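Local coordinates for secreted effector protein SopD (Salmonella typhimurium, PDB 5CPC), which acts as a type III secreted effector that alters host cell physiology and, together with SopB, promotes membrane fission and macropinosome formation during invasion, at residues A[205-210]-A[289-294]; A[192-197]-A[302-307]. All blocks are in the same frame, centred on the assembly; numbering follows the deposited sequence.

Contact 1 of 2, residues A[205-210]-A[289-294]; sequences DSLTAD and DVILEK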
# COMPACT_ATOMS: atom_id res chain seq x y z
N ASP A 205 17.57 -12.39 21.94
CA ASP A 205 16.31 -12.82 22.48
C ASP A 205 16.24 -12.64 24.00
O ASP A 205 16.74 -13.44 24.71
CB ASP A 205 16.07 -14.26 22.05
CG ASP A 205 14.72 -14.81 22.54
OD1 ASP A 205 13.89 -14.09 23.21
OD2 ASP A 205 14.52 -15.99 22.22
N SER A 206 15.54 -11.63 24.48
CA SER A 206 15.30 -11.49 25.87
C SER A 206 13.84 -11.80 26.27
O SER A 206 13.41 -11.34 27.30
CB SER A 206 15.58 -10.03 26.25
OG SER A 206 14.62 -9.23 25.63
N LEU A 207 13.07 -12.52 25.42
CA LEU A 207 11.62 -12.68 25.62
C LEU A 207 11.39 -14.00 26.35
O LEU A 207 12.06 -14.97 26.08
CB LEU A 207 10.88 -12.77 24.28
CG LEU A 207 10.95 -11.50 23.41
CD1 LEU A 207 10.02 -11.62 22.20
CD2 LEU A 207 10.54 -10.23 24.33
N THR A 208 10.46 -14.00 27.27
CA THR A 208 10.11 -15.21 27.99
C THR A 208 9.14 -15.97 27.09
O THR A 208 8.62 -15.40 26.12
CB THR A 208 9.40 -14.87 29.29
OG1 THR A 208 8.17 -14.28 28.92
CG2 THR A 208 10.21 -13.87 30.23
N ALA A 209 8.87 -17.23 27.41
CA ALA A 209 7.94 -18.02 26.60
C ALA A 209 6.53 -17.32 26.60
O ALA A 209 5.90 -17.29 25.54
CB ALA A 209 7.84 -19.48 27.14
N ASP A 210 6.09 -16.77 27.75
CA ASP A 210 4.78 -16.01 27.80
C ASP A 210 4.73 -14.81 26.80
O ASP A 210 3.73 -14.60 26.09
CB ASP A 210 4.43 -15.57 29.26
CG ASP A 210 4.09 -16.79 30.19
OD1 ASP A 210 3.69 -17.87 29.68
OD2 ASP A 210 4.27 -16.70 31.41
N ASP A 289 2.34 -3.77 23.69
CA ASP A 289 3.25 -2.57 23.62
C ASP A 289 4.35 -2.63 24.65
O ASP A 289 5.51 -2.30 24.36
CB ASP A 289 2.41 -1.25 23.68
CG ASP A 289 1.64 -1.00 22.35
OD1 ASP A 289 1.77 -1.82 21.41
OD2 ASP A 289 0.90 0.00 22.22
N VAL A 290 4.03 -3.12 25.85
CA VAL A 290 5.08 -3.30 26.88
C VAL A 290 6.21 -4.12 26.29
O VAL A 290 7.38 -3.81 26.45
CB VAL A 290 4.49 -4.03 28.19
CG1 VAL A 290 5.56 -4.39 29.17
CG2 VAL A 290 3.52 -3.15 28.86
N ILE A 291 5.86 -5.19 25.60
CA ILE A 291 6.89 -6.06 25.04
C ILE A 291 7.63 -5.48 23.82
O ILE A 291 8.83 -5.61 23.67
CB ILE A 291 6.20 -7.44 24.58
CG1 ILE A 291 5.53 -8.15 25.77
CG2 ILE A 291 7.26 -8.33 23.96
CD1 ILE A 291 4.52 -9.23 25.39
N LEU A 292 6.89 -4.86 22.92
CA LEU A 292 7.48 -4.10 21.81
C LEU A 292 8.46 -3.09 22.34
O LEU A 292 9.58 -2.96 21.83
CB LEU A 292 6.34 -3.39 20.99
CG LEU A 292 5.41 -4.39 20.28
CD1 LEU A 292 4.31 -3.68 19.51
CD2 LEU A 292 6.15 -5.38 19.34
N GLU A 293 8.05 -2.38 23.39
CA GLU A 293 8.96 -1.33 23.92
C GLU A 293 10.26 -1.94 24.36
O GLU A 293 11.35 -1.35 24.11
CB GLU A 293 8.34 -0.56 25.10
CG GLU A 293 9.30 0.53 25.61
CD GLU A 293 8.94 1.07 26.96
OE1 GLU A 293 9.11 2.27 27.15
OE2 GLU A 293 8.53 0.31 27.87
N LYS A 294 10.17 -3.15 24.96
CA LYS A 294 11.36 -3.84 25.47
C LYS A 294 12.23 -4.21 24.30
O LYS A 294 13.43 -3.99 24.33
CB LYS A 294 10.97 -5.08 26.30
CG LYS A 294 12.09 -6.15 26.59
CD LYS A 294 11.54 -7.48 27.41
CE LYS A 294 10.89 -7.17 28.77
NZ LYS A 294 9.33 -7.08 28.79

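Contact 2 of 2, residues A[192-197]-A[302-307]; sequences PAEAPD and SLHIGK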
# COMPACT_ATOMS: atom_id res chain seq x y z
N PRO A 192 8.60 7.27 11.37
CA PRO A 192 9.12 8.50 10.72
C PRO A 192 10.62 8.65 10.97
O PRO A 192 11.33 9.15 10.09
CB PRO A 192 8.31 9.66 11.37
CG PRO A 192 7.58 9.03 12.57
CD PRO A 192 7.40 7.55 12.19
N ALA A 193 11.12 8.16 12.11
CA ALA A 193 12.53 8.37 12.38
C ALA A 193 13.45 7.28 11.82
O ALA A 193 14.66 7.35 11.98
CB ALA A 193 12.81 8.70 13.89
N GLU A 194 12.88 6.30 11.13
CA GLU A 194 13.72 5.25 10.53
C GLU A 194 13.77 5.41 9.00
O GLU A 194 12.74 5.46 8.32
CB GLU A 194 13.13 3.89 10.87
CG GLU A 194 13.72 2.67 10.16
CD GLU A 194 13.18 1.38 10.81
OE1 GLU A 194 13.22 1.29 12.10
OE2 GLU A 194 12.70 0.48 10.05
N ALA A 195 14.96 5.48 8.45
CA ALA A 195 15.10 5.57 7.01
C ALA A 195 14.80 4.19 6.45
O ALA A 195 15.20 3.17 7.07
CB ALA A 195 16.51 5.97 6.69
N PRO A 196 14.06 4.13 5.31
CA PRO A 196 13.68 2.92 4.61
C PRO A 196 14.86 2.00 4.40
O PRO A 196 14.70 0.81 4.19
CB PRO A 196 13.26 3.44 3.24
CG PRO A 196 12.76 4.76 3.52
CD PRO A 196 13.53 5.32 4.61
N ASP A 197 16.03 2.61 4.49
CA ASP A 197 17.24 2.03 4.17
C ASP A 197 17.91 1.43 5.40
O ASP A 197 18.96 0.78 5.28
CB ASP A 197 18.12 3.18 3.74
CG ASP A 197 18.98 2.79 2.66
OD1 ASP A 197 18.63 1.73 2.08
OD2 ASP A 197 19.95 3.52 2.37
N SER A 302 14.82 0.27 17.15
CA SER A 302 14.21 -0.19 15.90
C SER A 302 13.53 -1.58 16.15
O SER A 302 13.94 -2.33 17.07
CB SER A 302 15.32 -0.39 14.92
OG SER A 302 14.76 -0.86 13.71
N LEU A 303 12.54 -1.94 15.34
CA LEU A 303 12.12 -3.35 15.30
C LEU A 303 12.53 -3.99 14.00
O LEU A 303 12.13 -5.10 13.68
CB LEU A 303 10.63 -3.57 15.61
CG LEU A 303 10.14 -3.00 16.95
CD1 LEU A 303 8.62 -3.08 17.04
CD2 LEU A 303 10.76 -3.78 18.07
N HIS A 304 13.45 -3.34 13.30
CA HIS A 304 14.02 -3.88 12.07
C HIS A 304 15.13 -4.80 12.47
O HIS A 304 16.33 -4.50 12.36
CB HIS A 304 14.49 -2.76 11.12
CG HIS A 304 15.17 -3.23 9.87
ND1 HIS A 304 14.90 -4.44 9.27
CD2 HIS A 304 16.09 -2.62 9.08
CE1 HIS A 304 15.65 -4.59 8.20
NE2 HIS A 304 16.37 -3.49 8.06
N ILE A 305 14.68 -5.99 12.88
CA ILE A 305 15.50 -7.01 13.55
C ILE A 305 15.76 -8.10 12.54
O ILE A 305 14.83 -8.56 11.88
CB ILE A 305 14.71 -7.48 14.78
CG1 ILE A 305 14.57 -6.28 15.72
CG2 ILE A 305 15.31 -8.69 15.44
CD1 ILE A 305 13.92 -6.56 17.12
N GLY A 306 17.01 -8.54 12.43
CA GLY A 306 17.36 -9.63 11.55
C GLY A 306 18.15 -10.66 12.33
O GLY A 306 18.54 -10.43 13.50
N LYS A 307 18.42 -11.79 11.67
CA LYS A 307 19.31 -12.78 12.19
C LYS A 307 20.19 -13.19 11.02
O LYS A 307 19.71 -13.27 9.89
CB LYS A 307 18.55 -13.99 12.77
CG LYS A 307 19.35 -14.88 13.76
CD LYS A 307 18.59 -16.18 14.18
CE LYS A 307 18.11 -17.02 12.95
NZ LYS A 307 16.58 -16.84 12.66

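Contact 1 of 2, residues A[205-210]-A[289-294]
Leu207 and Ile291 make a small apolar contact where the turn leading into helix 209-215 lies against helix 285-298, toward the periphery of the molecule. The touch is methyl to methyl: CD2 of Leu207 comes within 3.8 Å of CG2 of Ile291, and the two side chains cross at about a right angle. Ile291 has its CG2 branch anti to the backbone N while CG1 lies beside that N (chi1 -60°), and it is the CG2 branch that reaches the leucine. Both residues are buried, because they also pack on Leu215 of helix 209-215, with Phe223 touching Leu207 and Met214 touching Ile291.

The aliphatic part of Lys294 runs alongside Leu207 and Ser206. Its CD lies 4.2 Å from Leu207 CD2 and 4.0 Å from Ser206 OG, van der Waals approaches in both cases. The chain bends about its CG-CD and CD-CE bonds, and NZ forms a salt bridge with Glu211, so the lysine ties helix 285-298 to the first turn of the neighbouring helix.

The turn itself is organised by its own polar groups. Asp205 and Leu207 form an Asx turn, the backbone N of Leu207 donating to Asp205 OD1 over 2.8 Å at an angle of 164°, which fixes the backbone just where the leucine enters the contact. The other carboxylate oxygen of Asp205 pairs with Lys212. One residue after Leu207, Thr208 is the N-cap of helix 209-215, its OG1 accepting from the backbone N of Glu211, the same residue whose carboxylate holds Lys294.

Contact 2 of 2, residues A[192-197]-A[302-307]
The carboxylate of Glu194 meets Ser302 and His304 with its two oxygens, OE1 lying 3.1 Å from Ser302 OG and OE2 3.9 Å from His304 CB. Ser302 OG can donate to OE1, though its single proton has another acceptor nearby, so this bond may be shared or intermittent. On the other side of the acid, OE2 touches the CB methylene of His304; it lies oblique to the imidazole, the carboxylate and ring planes 37° apart, and stays 5.4 Å from His304 ND1. The main polar partner of the acid is Tyr234 of strand 232-237, whose OH hydrogen-bonds to Glu194 OE1 and also to the backbone N of Leu303, so one hydroxyl bridges both segments. Arg191 pairs with OE2 and probably helps keep this buried carboxylate ionised. Glu194 gets there with CG anti to its backbone N (chi1 170°) and an extended chain beyond, which carries the acid from the loop 192-197 across to the other segment.

Ser302 OG works in two directions. Besides facing the glutamate it accepts from the backbone N of His304 at 2.8 Å, which makes 302-304 an ST turn, and His304 in turn is the centre of an inverse gamma turn. These tight turns lead the chain into strand 305-306, which runs parallel to strand 201-202; backbone bonds from His304 and Gly306 to Val201, and from Gly306 to Trp203, join the two.

Further out, the His304 ring meets that of His198, their planes about 55° apart, while Tyr187 of helix 180-190 packs on Glu194 from the helix that precedes the loop.

Overall arrangement
Contact 2 is buried and polar, a glutamate carboxylate among a serine, a tyrosine and an arginine; contact 1 lies further from the chain's centre, its own centre about 28 Å away against 18 Å for contact 2, and is an apolar leucine-isoleucine touch flanked by a partly exposed lysine and an exposed serine. In sequence, 205-210 and 289-294 both fall between 192-197 and 302-307, and strand 305-306 follows helix 285-298. The two meet directly where Leu303 CD2 packs 4.0 Å from Leu292 O, Leu303 also touching Leu295 and Tyr296. Helix 285-298 thus carries one side of contact 1 and, through Leu292, touches Leu303 beside contact 2.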